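Local coordinates for insecticidal Delta-Endotoxin Cry8Ea1 (Bacillus Thuringiensis, PDB 3EB7), which is toxic to larvae of the underground pest Holotrichia parallela and, like other three-domain Cry toxins, probably acts by forming pores in midgut cell membranes, at residues A[449-454]-A[485-490]; A[562-567]-A[581-586]; A[489-492]-A[498-501]; A[469-474]-A[502-507]. All coordinates share one frame; numbering follows the deposited sequence.

Interaction 1 of 4, residues A[449-454]-A[485-490]; sequences TQIPVV and GVIRLN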
loop_
_atom_site.group_PDB
_atom_site.type_symbol
_atom_site.label_atom_id
_atom_site.label_comp_id
_atom_site.label_asym_id
_atom_site.label_seq_id
_atom_site.Cartn_x
_atom_site.Cartn_y
_atom_site.Cartn_z
ATOM N N THR A 449 6.533 15.582 -7.037
ATOM C CA THR A 449 5.931 14.368 -7.600
ATOM C C THR A 449 6.808 13.165 -7.300
ATOM O O THR A 449 7.989 13.170 -7.613
ATOM C CB THR A 449 5.696 14.507 -9.132
ATOM O OG1 THR A 449 5.124 15.806 -9.401
ATOM C CG2 THR A 449 4.742 13.485 -9.602
ATOM N N GLN A 450 6.247 12.136 -6.664
ATOM C CA GLN A 450 6.991 10.875 -6.473
ATOM C C GLN A 450 6.596 9.871 -7.533
ATOM O O GLN A 450 5.404 9.642 -7.749
ATOM C CB GLN A 450 6.754 10.282 -5.081
ATOM C CG GLN A 450 7.340 11.139 -3.964
ATOM C CD GLN A 450 7.064 10.563 -2.591
ATOM O OE1 GLN A 450 6.504 9.477 -2.461
ATOM N NE2 GLN A 450 7.470 11.273 -1.565
ATOM N N ILE A 451 7.598 9.297 -8.206
ATOM C CA ILE A 451 7.382 8.373 -9.296
ATOM C C ILE A 451 8.272 7.182 -9.055
ATOM O O ILE A 451 9.467 7.232 -9.369
ATOM C CB ILE A 451 7.777 8.945 -10.690
ATOM C CG1 ILE A 451 7.301 10.405 -10.857
ATOM C CG2 ILE A 451 7.326 7.963 -11.827
ATOM C CD1 ILE A 451 5.888 10.571 -11.435
ATOM N N PRO A 452 7.689 6.104 -8.505
ATOM C CA PRO A 452 8.366 4.827 -8.344
ATOM C C PRO A 452 8.817 4.335 -9.706
ATOM O O PRO A 452 8.025 4.360 -10.642
ATOM C CB PRO A 452 7.245 3.934 -7.811
ATOM C CG PRO A 452 6.340 4.877 -7.098
ATOM C CD PRO A 452 6.300 6.055 -7.993
ATOM N N VAL A 453 10.059 3.881 -9.843
ATOM C CA VAL A 453 10.555 3.493 -11.178
ATOM C C VAL A 453 9.904 2.211 -11.737
ATOM O O VAL A 453 9.994 1.921 -12.943
ATOM C CB VAL A 453 12.105 3.412 -11.240
ATOM C CG1 VAL A 453 12.722 4.801 -11.032
ATOM C CG2 VAL A 453 12.640 2.368 -10.194
ATOM N N VAL A 454 9.218 1.482 -10.861
ATOM C CA VAL A 454 8.453 0.295 -11.240
ATOM C C VAL A 454 7.253 0.685 -12.148
ATOM O O VAL A 454 6.660 -0.167 -12.806
ATOM C CB VAL A 454 8.099 -0.574 -9.985
ATOM C CG1 VAL A 454 6.996 0.070 -9.097
ATOM C CG2 VAL A 454 7.767 -2.009 -10.375
ATOM N N GLY A 485 13.478 1.181 -17.181
ATOM C CA GLY A 485 12.721 1.372 -18.417
ATOM C C GLY A 485 12.493 2.852 -18.731
ATOM O O GLY A 485 12.798 3.761 -17.920
ATOM N N VAL A 486 11.978 3.087 -19.932
ATOM C CA VAL A 486 11.406 4.359 -20.260
ATOM C C VAL A 486 10.131 4.564 -19.416
ATOM O O VAL A 486 9.176 3.781 -19.523
ATOM C CB VAL A 486 11.050 4.385 -21.736
ATOM C CG1 VAL A 486 10.559 5.758 -22.113
ATOM C CG2 VAL A 486 12.286 3.989 -22.572
ATOM N N ILE A 487 10.168 5.576 -18.549
ATOM C CA ILE A 487 9.027 5.988 -17.778
ATOM C C ILE A 487 8.304 7.080 -18.573
ATOM O O ILE A 487 8.878 8.142 -18.876
ATOM C CB ILE A 487 9.400 6.538 -16.384
ATOM C CG1 ILE A 487 10.228 5.532 -15.598
ATOM C CG2 ILE A 487 8.117 7.006 -15.603
ATOM C CD1 ILE A 487 10.757 6.086 -14.334
ATOM N N ARG A 488 7.047 6.784 -18.911
ATOM C CA ARG A 488 6.226 7.667 -19.732
ATOM C C ARG A 488 5.430 8.599 -18.842
ATOM O O ARG A 488 4.829 8.159 -17.845
ATOM C CB ARG A 488 5.333 6.820 -20.619
ATOM C CG ARG A 488 3.874 7.264 -20.650
ATOM C CD ARG A 488 3.402 7.489 -22.105
ATOM N NE ARG A 488 4.432 8.231 -22.845
ATOM C CZ ARG A 488 4.554 9.552 -22.816
ATOM N NH1 ARG A 488 3.683 10.287 -22.087
ATOM N NH2 ARG A 488 5.540 10.121 -23.525
ATOM N N LEU A 489 5.465 9.885 -19.162
ATOM C CA LEU A 489 4.940 10.922 -18.271
ATOM C C LEU A 489 3.923 11.889 -18.915
ATOM O O LEU A 489 3.980 12.167 -20.118
ATOM C CB LEU A 489 6.093 11.752 -17.710
ATOM C CG LEU A 489 7.348 11.133 -17.086
ATOM C CD1 LEU A 489 8.376 12.261 -16.938
ATOM C CD2 LEU A 489 7.005 10.481 -15.729
ATOM N N ASN A 490 3.006 12.408 -18.101
ATOM C CA ASN A 490 2.110 13.450 -18.537
ATOM C C ASN A 490 2.407 14.717 -17.765
ATOM O O ASN A 490 2.195 14.762 -16.538
ATOM C CB ASN A 490 0.632 13.012 -18.469
ATOM C CG ASN A 490 0.268 12.048 -19.618
ATOM O OD1 ASN A 490 0.036 12.484 -20.760
ATOM N ND2 ASN A 490 0.269 10.728 -19.332
HETATM O O HOH W 1 12.116 0.825 -14.317
#
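Ile-451 and Val-453 meet Ile-487 and Leu-489 through aliphatic side chains; no ring, amide or guanidinium offers a face or an edge between these two segments. The contact belongs to the β-sandwich of the C-terminal domain of three-domain Cry toxins, a galactose-binding-like fold, and it joins the two sheets: strand 448-452 lies in one, strand 482-491 in the other. Ile-487 is the middle piece. Its CB is directed at the facing segment, and its two branches divide the work. CG2, anti to the backbone N, meets CG2 of Ile-451 at 4.0 Å, the two side chains crossing at a slant. The other branch runs out almost straight (chi2 172°) and brings CD1 of Ile-487 to 4.1 Å from CG1 of Val-453, with the CA of Val-453 equally near. Two residues further along the strand, CD2 of Leu-489 is 4.4 Å from CD1 of Ile-451, a looser touch at the far end. All four side chains are buried, and 165 Å² of surface is shared between the segments. Ile-487 also packs on Ile-583, and Leu-489 on Leu-562, which carries the apolar interior on to strands 578-588 and 559-567. Backbone bonds of Thr-449 and Ile-451 to strand 578-588 hold the first segment in its own sheet. Where strand 448-452 gives way to a 3-10 turn, a water ties the two backbones together: it donates to O of Val-453 at 2.8 Å and accepts from N of Gly-485 at 3.2 Å.

Interaction 2 of 4, residues A[562-567]-A[581-586]; sequences LKISVR and DRIELI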
loop_
_atom_site.group_PDB
_atom_site.type_symbol
_atom_site.label_atom_id
_atom_site.label_comp_id
_atom_site.label_asym_id
_atom_site.label_seq_id
_atom_site.Cartn_x
_atom_site.Cartn_y
_atom_site.Cartn_z
ATOM N N LEU A 562 11.246 9.805 -18.974
ATOM C CA LEU A 562 12.375 9.874 -18.068
ATOM C C LEU A 562 13.000 8.489 -17.990
ATOM O O LEU A 562 12.324 7.479 -18.146
ATOM C CB LEU A 562 11.892 10.326 -16.709
ATOM C CG LEU A 562 12.515 11.532 -15.982
ATOM C CD1 LEU A 562 12.984 12.688 -16.894
ATOM C CD2 LEU A 562 11.505 12.046 -14.933
ATOM N N LYS A 563 14.300 8.425 -17.753
ATOM C CA LYS A 563 14.970 7.133 -17.701
ATOM C C LYS A 563 16.218 7.306 -16.862
ATOM O O LYS A 563 16.916 8.295 -17.015
ATOM C CB LYS A 563 15.296 6.617 -19.124
ATOM C CG LYS A 563 16.051 5.282 -19.161
ATOM C CD LYS A 563 16.409 4.918 -20.567
ATOM C CE LYS A 563 17.888 4.753 -20.666
ATOM N NZ LYS A 563 18.514 5.054 -21.994
ATOM N N ILE A 564 16.467 6.362 -15.958
ATOM C CA ILE A 564 17.596 6.457 -15.067
ATOM C C ILE A 564 18.590 5.403 -15.496
ATOM O O ILE A 564 18.223 4.244 -15.736
ATOM C CB ILE A 564 17.195 6.263 -13.558
ATOM C CG1 ILE A 564 16.129 7.276 -13.081
ATOM C CG2 ILE A 564 18.425 6.317 -12.638
ATOM C CD1 ILE A 564 16.404 8.729 -13.425
ATOM N N SER A 565 19.851 5.815 -15.621
ATOM C CA SER A 565 20.930 4.898 -15.999
ATOM C C SER A 565 21.979 4.825 -14.904
ATOM O O SER A 565 22.376 5.875 -14.356
ATOM C CB SER A 565 21.572 5.387 -17.299
ATOM O OG SER A 565 20.644 5.283 -18.374
ATOM N N VAL A 566 22.400 3.598 -14.567
ATOM C CA VAL A 566 23.496 3.379 -13.618
ATOM C C VAL A 566 24.674 2.576 -14.258
ATOM O O VAL A 566 24.475 1.678 -15.106
ATOM C CB VAL A 566 23.049 2.791 -12.218
ATOM C CG1 VAL A 566 21.981 3.682 -11.554
ATOM C CG2 VAL A 566 22.605 1.323 -12.325
ATOM N N ARG A 567 25.884 2.913 -13.814
ATOM C CA ARG A 567 27.115 2.629 -14.520
ATOM C C ARG A 567 28.315 2.676 -13.544
ATOM O O ARG A 567 28.219 3.255 -12.456
ATOM C CB ARG A 567 27.258 3.751 -15.546
ATOM C CG ARG A 567 28.154 3.505 -16.681
ATOM C CD ARG A 567 28.078 4.674 -17.626
ATOM N NE ARG A 567 26.744 4.755 -18.201
ATOM C CZ ARG A 567 26.234 5.817 -18.831
ATOM N NH1 ARG A 567 26.949 6.937 -18.981
ATOM N NH2 ARG A 567 24.987 5.758 -19.307
ATOM N N ASP A 581 14.484 3.138 -6.044
ATOM C CA ASP A 581 13.119 3.168 -5.507
ATOM C C ASP A 581 12.239 4.090 -6.328
ATOM O O ASP A 581 11.311 3.635 -6.987
ATOM C CB ASP A 581 13.107 3.586 -4.026
ATOM C CG ASP A 581 11.688 3.991 -3.509
ATOM O OD1 ASP A 581 11.621 4.850 -2.617
ATOM O OD2 ASP A 581 10.633 3.463 -3.965
ATOM N N ARG A 582 12.533 5.378 -6.294
ATOM C CA ARG A 582 11.672 6.345 -6.930
ATOM C C ARG A 582 12.441 7.575 -7.367
ATOM O O ARG A 582 13.524 7.862 -6.856
ATOM C CB ARG A 582 10.561 6.756 -5.959
ATOM C CG ARG A 582 11.045 7.387 -4.637
ATOM C CD ARG A 582 9.823 7.842 -3.857
ATOM N NE ARG A 582 10.067 8.260 -2.472
ATOM C CZ ARG A 582 9.681 7.571 -1.397
ATOM N NH1 ARG A 582 9.908 8.033 -0.168
ATOM N NH2 ARG A 582 9.080 6.402 -1.545
ATOM N N ILE A 583 11.860 8.312 -8.296
ATOM C CA ILE A 583 12.344 9.638 -8.648
ATOM C C ILE A 583 11.370 10.618 -8.039
ATOM O O ILE A 583 10.163 10.390 -8.062
ATOM C CB ILE A 583 12.288 9.863 -10.149
ATOM C CG1 ILE A 583 13.195 8.896 -10.898
ATOM C CG2 ILE A 583 12.616 11.321 -10.500
ATOM C CD1 ILE A 583 12.672 8.630 -12.347
ATOM N N GLU A 584 11.888 11.705 -7.478
ATOM C CA GLU A 584 11.033 12.811 -7.046
ATOM C C GLU A 584 11.431 14.004 -7.886
ATOM O O GLU A 584 12.622 14.286 -8.071
ATOM C CB GLU A 584 11.145 13.102 -5.546
ATOM C CG GLU A 584 11.024 11.828 -4.683
ATOM C CD GLU A 584 11.133 12.098 -3.190
ATOM O OE1 GLU A 584 11.776 13.080 -2.796
ATOM O OE2 GLU A 584 10.572 11.326 -2.391
ATOM N N LEU A 585 10.396 14.654 -8.421
ATOM C CA LEU A 585 10.495 15.832 -9.244
ATOM C C LEU A 585 10.066 17.012 -8.399
ATOM O O LEU A 585 8.982 17.012 -7.805
ATOM C CB LEU A 585 9.596 15.696 -10.472
ATOM C CG LEU A 585 10.185 14.757 -11.527
ATOM C CD1 LEU A 585 9.099 14.156 -12.425
ATOM C CD2 LEU A 585 11.230 15.518 -12.351
ATOM N N ILE A 586 10.938 18.016 -8.363
ATOM C CA ILE A 586 10.812 19.156 -7.470
ATOM C C ILE A 586 10.809 20.391 -8.360
ATOM O O ILE A 586 11.816 20.666 -9.029
ATOM C CB ILE A 586 12.016 19.185 -6.449
ATOM C CG1 ILE A 586 12.079 17.868 -5.659
ATOM C CG2 ILE A 586 11.986 20.433 -5.506
ATOM C CD1 ILE A 586 13.463 17.422 -5.296
#
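Ile-564 and Ile-583 form the tight part of this contact, their side chains reaching toward each other tip to tip. CG1 of Ile-564 lies 3.8 Å from CD1 of Ile-583, and CD1 of Ile-564 is 3.9 Å from that same methyl. In Ile-583, CG1 stands anti to the carbonyl carbon (chi1 -63°), and this branch alone faces Ile-564; its CG2 branch packs on Val-501 of strand 498-507. Toward the start of strand 559-567 the fit is slacker. CD2 of Leu-562 meets CD1 of Leu-585 end on at 4.1 Å and comes only within 4.4 Å of CD1 of Ile-583, while Phe-555 also lies against Leu-562. The outer side of that strand is partly open to solvent: Lys-563 points away and is partly exposed and Arg-567 is exposed, but Ser-565 between them is buried, its OG bonded to Ser-483. The far side of strand 578-588 is instead buried and charged. NE of Arg-582 gives Glu-584 OE2 a salt-bridging hydrogen bond of 3.1 Å, which arrives on the anti side, 25° out of the carboxylate plane. Arg-502 grips the other oxygen of Glu-584, and Tyr-230 adds a bond to OE2, so the carboxylate is held at both oxygens. Asp-581 completes the network through charge alone with Arg-582 and through a salt bridge to Arg-504. The strand axes lie 9.7 Å apart with their directions 126° from each other, two layers of alternating inward residues meeting as in the β-sandwich of the Cry C-terminal domain.

Interaction 3 of 4, residues A[489-492]-A[498-501]; sequences LNIN and KYRV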
loop_
_atom_site.group_PDB
_atom_site.type_symbol
_atom_site.label_atom_id
_atom_site.label_comp_id
_atom_site.label_asym_id
_atom_site.label_seq_id
_atom_site.Cartn_x
_atom_site.Cartn_y
_atom_site.Cartn_z
ATOM N N LEU A 489 5.465 9.885 -19.162
ATOM C CA LEU A 489 4.940 10.922 -18.271
ATOM C C LEU A 489 3.923 11.889 -18.915
ATOM O O LEU A 489 3.980 12.167 -20.118
ATOM C CB LEU A 489 6.093 11.752 -17.710
ATOM C CG LEU A 489 7.348 11.133 -17.086
ATOM C CD1 LEU A 489 8.376 12.261 -16.938
ATOM C CD2 LEU A 489 7.005 10.481 -15.729
ATOM N N ASN A 490 3.006 12.408 -18.101
ATOM C CA ASN A 490 2.110 13.450 -18.537
ATOM C C ASN A 490 2.407 14.717 -17.765
ATOM O O ASN A 490 2.195 14.762 -16.538
ATOM C CB ASN A 490 0.632 13.012 -18.469
ATOM C CG ASN A 490 0.268 12.048 -19.618
ATOM O OD1 ASN A 490 0.036 12.484 -20.760
ATOM N ND2 ASN A 490 0.269 10.728 -19.332
ATOM N N ILE A 491 2.949 15.728 -18.477
ATOM C CA ILE A 491 3.440 16.941 -17.795
ATOM C C ILE A 491 2.304 17.994 -17.764
ATOM O O ILE A 491 1.779 18.408 -18.822
ATOM C CB ILE A 491 4.774 17.541 -18.423
ATOM C CG1 ILE A 491 5.845 16.474 -18.806
ATOM C CG2 ILE A 491 5.362 18.669 -17.557
ATOM C CD1 ILE A 491 6.311 15.538 -17.700
ATOM N N ASN A 492 1.916 18.399 -16.556
ATOM C CA ASN A 492 0.958 19.494 -16.391
ATOM C C ASN A 492 1.577 20.870 -16.720
ATOM O O ASN A 492 2.799 21.064 -16.671
ATOM C CB ASN A 492 0.386 19.513 -14.984
ATOM C CG ASN A 492 -0.681 18.441 -14.751
ATOM O OD1 ASN A 492 -1.081 17.707 -15.652
ATOM N ND2 ASN A 492 -1.141 18.359 -13.523
ATOM N N LYS A 498 10.763 24.813 -14.611
ATOM C CA LYS A 498 11.966 24.032 -14.264
ATOM C C LYS A 498 11.711 23.003 -13.150
ATOM O O LYS A 498 10.929 23.233 -12.225
ATOM C CB LYS A 498 13.104 24.954 -13.805
ATOM C CG LYS A 498 13.460 26.049 -14.764
ATOM C CD LYS A 498 14.045 25.478 -16.023
ATOM C CE LYS A 498 15.160 26.389 -16.541
ATOM N NZ LYS A 498 15.001 27.795 -15.997
ATOM N N TYR A 499 12.420 21.893 -13.250
ATOM C CA TYR A 499 12.381 20.845 -12.269
ATOM C C TYR A 499 13.818 20.426 -11.996
ATOM O O TYR A 499 14.672 20.458 -12.884
ATOM C CB TYR A 499 11.619 19.617 -12.808
ATOM C CG TYR A 499 10.135 19.825 -13.027
ATOM C CD1 TYR A 499 9.646 20.183 -14.288
ATOM C CD2 TYR A 499 9.224 19.682 -11.969
ATOM C CE1 TYR A 499 8.284 20.408 -14.503
ATOM C CE2 TYR A 499 7.861 19.900 -12.163
ATOM C CZ TYR A 499 7.395 20.261 -13.443
ATOM O OH TYR A 499 6.049 20.458 -13.649
ATOM N N ARG A 500 14.076 20.022 -10.764
ATOM C CA ARG A 500 15.244 19.217 -10.483
ATOM C C ARG A 500 14.721 17.902 -9.943
ATOM O O ARG A 500 13.545 17.798 -9.571
ATOM C CB ARG A 500 16.191 19.897 -9.501
ATOM C CG ARG A 500 15.668 19.988 -8.106
ATOM C CD ARG A 500 16.505 20.886 -7.233
ATOM N NE ARG A 500 16.237 20.708 -5.811
ATOM C CZ ARG A 500 16.522 19.601 -5.120
ATOM N NH1 ARG A 500 17.074 18.532 -5.714
ATOM N NH2 ARG A 500 16.254 19.550 -3.821
ATOM N N VAL A 501 15.619 16.930 -9.889
ATOM C CA VAL A 501 15.334 15.542 -9.637
ATOM C C VAL A 501 16.194 15.050 -8.480
ATOM O O VAL A 501 17.376 15.371 -8.390
ATOM C CB VAL A 501 15.707 14.685 -10.908
ATOM C CG1 VAL A 501 15.883 13.220 -10.583
ATOM C CG2 VAL A 501 14.653 14.842 -11.987
HETATM O O HOH W 2 5.317 21.929 -15.875
#
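With chi1 at -67°, Tyr-499 carries its ring anti to its own carbonyl carbon and out toward Ile-491; chi2 of 95° sets the ring nearly square to the CA-CB-CG plane, and the hydroxyl is the part that arrives. CG2 of Ile-491 meets it, 4.4 Å from OH of Tyr-499. The touch is slight, with 61 Å² buried, because the backbones are well apart: the CA atoms of Ile-491 and Tyr-499 are 11.2 Å from each other, and the phenol spans most of that gap. It does so at one end of the β-sandwich, where strand 482-491 of one sheet leads through a six-residue connection into strand 498-507 of the opposing sheet. A water makes the polar link. It donates to O of Asn-492 at 2.8 Å and accepts from OH of Tyr-499, likewise at 2.8 Å, a detour for two oxygens that lie 4.5 Å apart. The same hydroxyl has a weak hydrogen bond to O of Tyr-444, so the phenol oxygen is engaged by both a water and a backbone carbonyl. Phe-555 meets the ring of Tyr-499 with planes at about 60°, and Val-443 packs against both Tyr-499 and Ile-491. A sulfate ion, probably from the crystallisation liquor, lies about 4 Å from the side chain of Asn-492.

Interaction 4 of 4, residues A[469-474]-A[502-507]; sequences HYLGGD and RIRYCS
Leu-471 supplies the apolar part of the contact with Arg-504: its CD2 comes to 3.7 Å from NH1 of Arg-504 and 4.2 Å from CZ, approaching the guanidinium obliquely. Arg-504 reaches this place by leaving its backbone with CG opposite N (chi1 -166°) and staying extended as far as NE. The polar part is indirect. O of Tyr-470 stands at the edge of the guanidinium, near its plane, but 4.3 Å from NH1 of Arg-504. A water closes the gap, donating to O of Tyr-470 at 2.7 Å and accepting from NH2 of Arg-504 at 3.2 Å. The ionic partner of the arginine is Asp-581, in salt bridge with NH1; Leu-471 packs on that aspartate as well, so the charged pair is partly walled by a hydrocarbon side chain. The phenol of Tyr-470 turns from the strand, and its OH bonds to Asp-180. The loop 469-474 thus lies between helix 161-191 of the N-terminal helical domain, touched by His-469 and Tyr-470, and strand 498-507 of the C-terminal β-sandwich, whose neighbours are strands 578-588 and 545-548.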
loop_
_atom_site.group_PDB
_atom_site.type_symbol
_atom_site.label_atom_id
_atom_site.label_comp_id
_atom_site.label_asym_id
_atom_site.label_seq_id
_atom_site.Cartn_x
_atom_site.Cartn_y
_atom_site.Cartn_z
ATOM N N HIS A 469 8.993 -3.675 1.080
ATOM C CA HIS A 469 8.299 -3.509 2.366
ATOM C C HIS A 469 8.558 -2.165 2.982
ATOM O O HIS A 469 7.713 -1.658 3.695
ATOM C CB HIS A 469 8.648 -4.572 3.392
ATOM C CG HIS A 469 8.098 -5.925 3.084
ATOM N ND1 HIS A 469 8.566 -7.062 3.698
ATOM C CD2 HIS A 469 7.121 -6.324 2.237
ATOM C CE1 HIS A 469 7.897 -8.108 3.245
ATOM N NE2 HIS A 469 7.021 -7.686 2.351
ATOM N N TYR A 470 9.713 -1.590 2.695
ATOM C CA TYR A 470 10.027 -0.215 3.091
ATOM C C TYR A 470 9.492 0.876 2.145
ATOM O O TYR A 470 9.402 2.040 2.553
ATOM C CB TYR A 470 11.546 -0.037 3.204
ATOM C CG TYR A 470 12.146 -0.588 4.484
ATOM C CD1 TYR A 470 12.739 -1.854 4.509
ATOM C CD2 TYR A 470 12.090 0.155 5.677
ATOM C CE1 TYR A 470 13.291 -2.382 5.685
ATOM C CE2 TYR A 470 12.620 -0.362 6.864
ATOM C CZ TYR A 470 13.216 -1.623 6.860
ATOM O OH TYR A 470 13.756 -2.113 8.028
ATOM N N LEU A 471 9.145 0.522 0.896
ATOM C CA LEU A 471 8.980 1.544 -0.181
ATOM C C LEU A 471 7.523 1.708 -0.648
ATOM O O LEU A 471 7.186 2.656 -1.336
ATOM C CB LEU A 471 9.902 1.206 -1.379
ATOM C CG LEU A 471 11.325 0.725 -1.009
ATOM C CD1 LEU A 471 12.113 0.215 -2.223
ATOM C CD2 LEU A 471 12.146 1.812 -0.287
ATOM N N GLY A 472 6.669 0.757 -0.274
ATOM C CA GLY A 472 5.273 0.756 -0.673
ATOM C C GLY A 472 5.088 0.107 -2.018
ATOM O O GLY A 472 4.037 0.283 -2.647
ATOM N N GLY A 473 6.098 -0.661 -2.436
ATOM C CA GLY A 473 6.152 -1.288 -3.775
ATOM C C GLY A 473 7.571 -1.743 -4.131
ATOM O O GLY A 473 8.495 -1.459 -3.415
ATOM N N ASP A 474 7.744 -2.409 -5.255
ATOM C CA ASP A 474 9.035 -2.963 -5.617
ATOM C C ASP A 474 10.061 -1.957 -6.181
ATOM O O ASP A 474 9.745 -1.121 -7.037
ATOM C CB ASP A 474 8.842 -4.083 -6.625
ATOM C CG ASP A 474 8.113 -5.293 -6.037
ATOM O OD1 ASP A 474 8.289 -5.597 -4.819
ATOM O OD2 ASP A 474 7.361 -5.937 -6.815
ATOM N N ARG A 502 15.604 14.233 -7.605
ATOM C CA ARG A 502 16.388 13.420 -6.699
ATOM C C ARG A 502 15.846 12.007 -6.732
ATOM O O ARG A 502 14.654 11.795 -6.943
ATOM C CB ARG A 502 16.439 13.994 -5.283
ATOM C CG ARG A 502 15.102 14.402 -4.719
ATOM C CD ARG A 502 15.232 14.686 -3.253
ATOM N NE ARG A 502 13.910 14.671 -2.693
ATOM C CZ ARG A 502 13.422 15.561 -1.837
ATOM N NH1 ARG A 502 14.194 16.527 -1.376
ATOM N NH2 ARG A 502 12.163 15.442 -1.414
ATOM N N ILE A 503 16.738 11.049 -6.542
ATOM C CA ILE A 503 16.419 9.657 -6.727
ATOM C C ILE A 503 16.660 8.936 -5.423
ATOM O O ILE A 503 17.732 9.036 -4.865
ATOM C CB ILE A 503 17.276 9.025 -7.871
ATOM C CG1 ILE A 503 16.959 9.669 -9.227
ATOM C CG2 ILE A 503 17.013 7.536 -7.998
ATOM C CD1 ILE A 503 18.021 10.552 -9.705
ATOM N N ARG A 504 15.656 8.218 -4.930
ATOM C CA ARG A 504 15.810 7.426 -3.712
ATOM C C ARG A 504 16.420 6.063 -4.065
ATOM O O ARG A 504 15.920 5.351 -4.942
ATOM C CB ARG A 504 14.461 7.273 -2.988
ATOM C CG ARG A 504 14.578 6.763 -1.551
ATOM C CD ARG A 504 13.264 7.044 -0.735
ATOM N NE ARG A 504 13.370 6.518 0.629
ATOM C CZ ARG A 504 12.498 5.693 1.204
ATOM N NH1 ARG A 504 11.394 5.304 0.555
ATOM N NH2 ARG A 504 12.722 5.262 2.445
ATOM N N TYR A 505 17.521 5.716 -3.399
ATOM C CA TYR A 505 18.233 4.486 -3.726
ATOM C C TYR A 505 18.871 3.828 -2.514
ATOM O O TYR A 505 18.970 4.407 -1.468
ATOM C CB TYR A 505 19.301 4.739 -4.792
ATOM C CG TYR A 505 20.549 5.409 -4.233
ATOM C CD1 TYR A 505 20.624 6.792 -4.131
ATOM C CD2 TYR A 505 21.641 4.643 -3.773
ATOM C CE1 TYR A 505 21.764 7.418 -3.617
ATOM C CE2 TYR A 505 22.774 5.254 -3.246
ATOM C CZ TYR A 505 22.829 6.642 -3.182
ATOM O OH TYR A 505 23.937 7.262 -2.663
ATOM N N CYS A 506 19.298 2.591 -2.689
ATOM C CA CYS A 506 20.120 1.919 -1.721
ATOM C C CYS A 506 21.165 1.138 -2.544
ATOM O O CYS A 506 20.796 0.459 -3.530
ATOM C CB CYS A 506 19.253 0.994 -0.867
ATOM S SG CYS A 506 20.195 -0.068 0.266
ATOM N N SER A 507 22.449 1.240 -2.178
ATOM C CA SER A 507 23.492 0.400 -2.824
ATOM C C SER A 507 24.591 -0.031 -1.878
ATOM O O SER A 507 24.838 0.630 -0.886
ATOM C CB SER A 507 24.130 1.110 -4.002
ATOM O OG SER A 507 24.739 2.306 -3.574
HETATM O O HOH W 3 10.218 4.097 4.095
#

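In the fold
Following the chain, strand 448-452 opens interaction 1, which closes a 30-residue excursion when 485-490 returns against it in the facing sheet. That excursion contains the loop 469-474, whose partner 502-507 comes only later, so interactions 1 and 4 cross. Interaction 3 starts where interaction 1 ends, sharing Leu-489 and Asn-490, and shuts the short connection to 498-501 within the span of interaction 4. Interaction 2 follows in series, after all the others have closed. Strand 578-588 pairs with both 448-452 and 498-507, while 559-567 pairs with 482-491; interactions 1, 2 and 3 thereby join the two sheets of the sandwich, and interaction 4 extends one toward the helical domain.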